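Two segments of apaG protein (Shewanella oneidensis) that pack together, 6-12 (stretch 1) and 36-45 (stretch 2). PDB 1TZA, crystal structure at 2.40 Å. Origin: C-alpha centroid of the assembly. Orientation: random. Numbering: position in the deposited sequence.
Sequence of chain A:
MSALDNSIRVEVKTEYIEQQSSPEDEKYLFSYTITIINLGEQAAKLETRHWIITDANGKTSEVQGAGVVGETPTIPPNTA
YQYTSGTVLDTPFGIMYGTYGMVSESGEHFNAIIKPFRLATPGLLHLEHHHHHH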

# COMPACT_ATOMS: atom_id res chain seq x y z
N ASN A 6 26.13 12.66 -8.55
CA ASN A 6 25.51 13.75 -7.82
C ASN A 6 24.30 14.35 -8.52
O ASN A 6 23.53 15.08 -7.91
N SER A 7 24.13 14.03 -9.80
CA SER A 7 23.03 14.58 -10.58
C SER A 7 21.64 14.25 -10.05
O SER A 7 20.68 14.95 -10.36
N ILE A 8 21.52 13.19 -9.25
CA ILE A 8 20.22 12.81 -8.73
C ILE A 8 20.12 12.77 -7.21
O ILE A 8 20.98 12.19 -6.54
N ARG A 9 19.07 13.39 -6.67
CA ARG A 9 18.84 13.42 -5.23
C ARG A 9 17.53 12.70 -4.92
O ARG A 9 16.53 12.90 -5.59
N VAL A 10 17.54 11.87 -3.88
CA VAL A 10 16.35 11.12 -3.50
C VAL A 10 15.79 11.54 -2.14
O VAL A 10 16.50 11.54 -1.13
N GLU A 11 14.52 11.91 -2.12
CA GLU A 11 13.84 12.33 -0.89
C GLU A 11 12.68 11.36 -0.63
O GLU A 11 12.03 10.90 -1.56
N VAL A 12 12.42 11.06 0.63
CA VAL A 12 11.37 10.11 0.93
C VAL A 12 10.58 10.37 2.20
O VAL A 12 11.13 10.80 3.22
N ILE A 36 12.38 11.57 -6.79
CA ILE A 36 13.67 11.46 -7.43
C ILE A 36 13.90 12.71 -8.29
O ILE A 36 13.30 12.86 -9.35
N ILE A 37 14.75 13.59 -7.79
CA ILE A 37 15.04 14.85 -8.48
C ILE A 37 16.29 14.77 -9.35
O ILE A 37 17.37 14.38 -8.89
N ASN A 38 16.13 15.14 -10.62
CA ASN A 38 17.25 15.15 -11.54
C ASN A 38 17.75 16.58 -11.68
O ASN A 38 17.17 17.39 -12.40
N LEU A 39 18.83 16.87 -10.96
CA LEU A 39 19.44 18.19 -10.97
C LEU A 39 20.47 18.30 -12.09
O LEU A 39 21.12 19.33 -12.25
N GLY A 40 20.62 17.22 -12.86
CA GLY A 40 21.57 17.21 -13.96
C GLY A 40 21.16 18.11 -15.12
O GLY A 40 20.06 18.65 -15.13
N GLU A 41 22.05 18.25 -16.09
CA GLU A 41 21.76 19.09 -17.25
C GLU A 41 21.33 18.19 -18.40
O GLU A 41 21.23 18.62 -19.55
N GLN A 42 21.06 16.93 -18.08
CA GLN A 42 20.68 15.94 -19.07
C GLN A 42 19.64 14.97 -18.49
O GLN A 42 19.63 14.72 -17.28
N ALA A 43 18.76 14.45 -19.34
CA ALA A 43 17.73 13.53 -18.88
C ALA A 43 18.33 12.25 -18.29
O ALA A 43 19.40 11.81 -18.71
N ALA A 44 17.64 11.68 -17.31
CA ALA A 44 18.09 10.45 -16.65
C ALA A 44 16.92 9.48 -16.54
O ALA A 44 15.82 9.84 -16.10
N LYS A 45 17.17 8.24 -16.94
CA LYS A 45 16.15 7.20 -16.92
C LYS A 45 16.40 6.18 -15.82
O LYS A 45 17.48 5.59 -15.73

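Strand 36-38 lies antiparallel to strand 8-12. As in any extended strand the side chains alternate: I36, N38, I8 and V10 share one face, I37 and R9 the other. A closed pair of hydrogen bonds sets the register, R9 N to I37 O at 3.0 Å and I37 N to R9 O at 2.9 Å.

I36 is buried, with chi1 m and chi2 t. Although it is bridged to V10, its contact runs to the diagonal neighbour: I36 CG2 meets I8 CG2 at 3.5 Å. I8 is also m, t, and the two beta-branched chains bring their CG2 methyls together across the hydrogen-bonded R9-I37 pair, on the face opposite to those two side chains.

I37, again m, t, sits on the other face, and the end of its side chain reaches closer to stretch 1 than its CA-to-CB bond suggests. Its CD1 lies 3.2 Å from R9 NH2 and 3.8 Å from E11 OE1. R9 runs t, t, then turns at chi3 (p), which brings its guanidinium beside the isoleucine, in an oblique approach. E11, with chi1 m and chi2 t, places OE1 3.1 Å from R9 NH1. That salt bridge is one of charge alone, because the oxygen lies well out of the guanidinium plane and no N-H points at it. An aliphatic tip thus packs beside an ion pair on the more open face.

N38 returns to the face of I8 and is buried, yet its polar ends are satisfied, mostly within its own stretch. With chi1 t, it accepts from G40 N at OD1 (3.0 Å) and donates from ND2 to Q42 O (3.0 Å), with a further partner for ND2 elsewhere in the structure, tying the loop back to the strand end. Toward stretch 1 it makes no hydrogen bond: OD1 lies 3.7 Å from S7 O and 4.4 Å from I8 CG1.

L39 leaves the strand, its backbone N donating to S7 O at 2.7 Å. Its side chain, m, t, points sideways and stays exposed; CD1 comes to 4.5 Å from R9 NE, extending the apolar surface begun by I37.

At G40 the chain passes close to S7, whose chi1 is p. An ideal CB here would lie 3.2 Å from S7 CB and would clash with N38 OD1 at 3.0 Å, so the bare glycine leaves room both for S7 and for N38 OD1, which accepts from G40 N.

E41, Q42 and A43 make no contact with stretch 1. A44 then points its methyl toward it, and CB meets I8 CD1 at 4.0 Å. I8 therefore packs against I36 through CG2 and A44 through CD1, while K45 points away.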

# COMPACT_ATOMS: atom_id res chain seq x y z
CB ASN A 6 26.53 14.88 -7.57
CG ASN A 6 27.59 14.50 -6.56
OD1 ASN A 6 27.29 13.99 -5.48
ND2 ASN A 6 28.85 14.77 -6.91
CB SER A 7 23.13 14.13 -12.04
OG SER A 7 22.95 12.73 -12.16
CB ILE A 8 19.81 11.44 -9.29
CG1 ILE A 8 19.90 11.46 -10.81
CG2 ILE A 8 18.39 11.11 -8.87
CD1 ILE A 8 19.65 10.12 -11.45
CB ARG A 9 18.76 14.87 -4.73
CG ARG A 9 18.42 14.98 -3.25
CD ARG A 9 18.42 16.43 -2.76
NE ARG A 9 17.52 17.28 -3.54
CZ ARG A 9 17.02 18.43 -3.10
NH1 ARG A 9 17.32 18.87 -1.89
NH2 ARG A 9 16.21 19.15 -3.88
CB VAL A 10 16.65 9.60 -3.50
CG1 VAL A 10 15.37 8.82 -3.24
CG2 VAL A 10 17.25 9.18 -4.84
CB GLU A 11 13.32 13.76 -1.04
CG GLU A 11 14.44 14.77 -1.33
CD GLU A 11 13.93 16.20 -1.48
OE1 GLU A 11 14.78 17.12 -1.52
OE2 GLU A 11 12.71 16.40 -1.57
CB VAL A 12 11.96 8.68 1.02
CG1 VAL A 12 13.09 8.67 2.02
CG2 VAL A 12 10.90 7.67 1.43
CB ILE A 36 13.70 10.19 -8.29
CG1 ILE A 36 13.42 8.98 -7.39
CG2 ILE A 36 15.03 10.04 -8.97
CD1 ILE A 36 12.76 7.82 -8.09
CB ILE A 37 15.23 15.99 -7.47
CG1 ILE A 37 14.10 15.98 -6.45
CG2 ILE A 37 15.26 17.33 -8.19
CD1 ILE A 37 14.30 16.97 -5.31
CB ASN A 38 16.83 14.60 -12.90
CG ASN A 38 17.89 14.77 -13.96
OD1 ASN A 38 19.09 14.72 -13.67
ND2 ASN A 38 17.46 14.96 -15.20
CB LEU A 39 20.10 18.45 -9.61
CG LEU A 39 19.17 18.40 -8.40
CD1 LEU A 39 19.96 18.51 -7.11
CD2 LEU A 39 18.15 19.53 -8.50
CB GLU A 41 23.01 19.88 -17.65
CG GLU A 41 23.87 19.22 -18.73
CD GLU A 41 24.54 17.92 -18.29
OE1 GLU A 41 25.20 17.28 -19.14
OE2 GLU A 41 24.41 17.54 -17.11
CB GLN A 42 21.94 15.20 -19.49
CG GLN A 42 21.79 13.93 -20.29
CD GLN A 42 23.16 13.36 -20.64
OE1 GLN A 42 24.07 13.35 -19.81
NE2 GLN A 42 23.31 12.88 -21.88
CB ALA A 43 16.78 13.17 -20.03
CB ALA A 44 18.64 10.77 -15.26
CB LYS A 45 16.11 6.51 -18.28
CG LYS A 45 15.04 5.46 -18.44
CD LYS A 45 15.14 4.88 -19.84
CE LYS A 45 14.12 3.80 -20.07
NZ LYS A 45 14.30 3.19 -21.41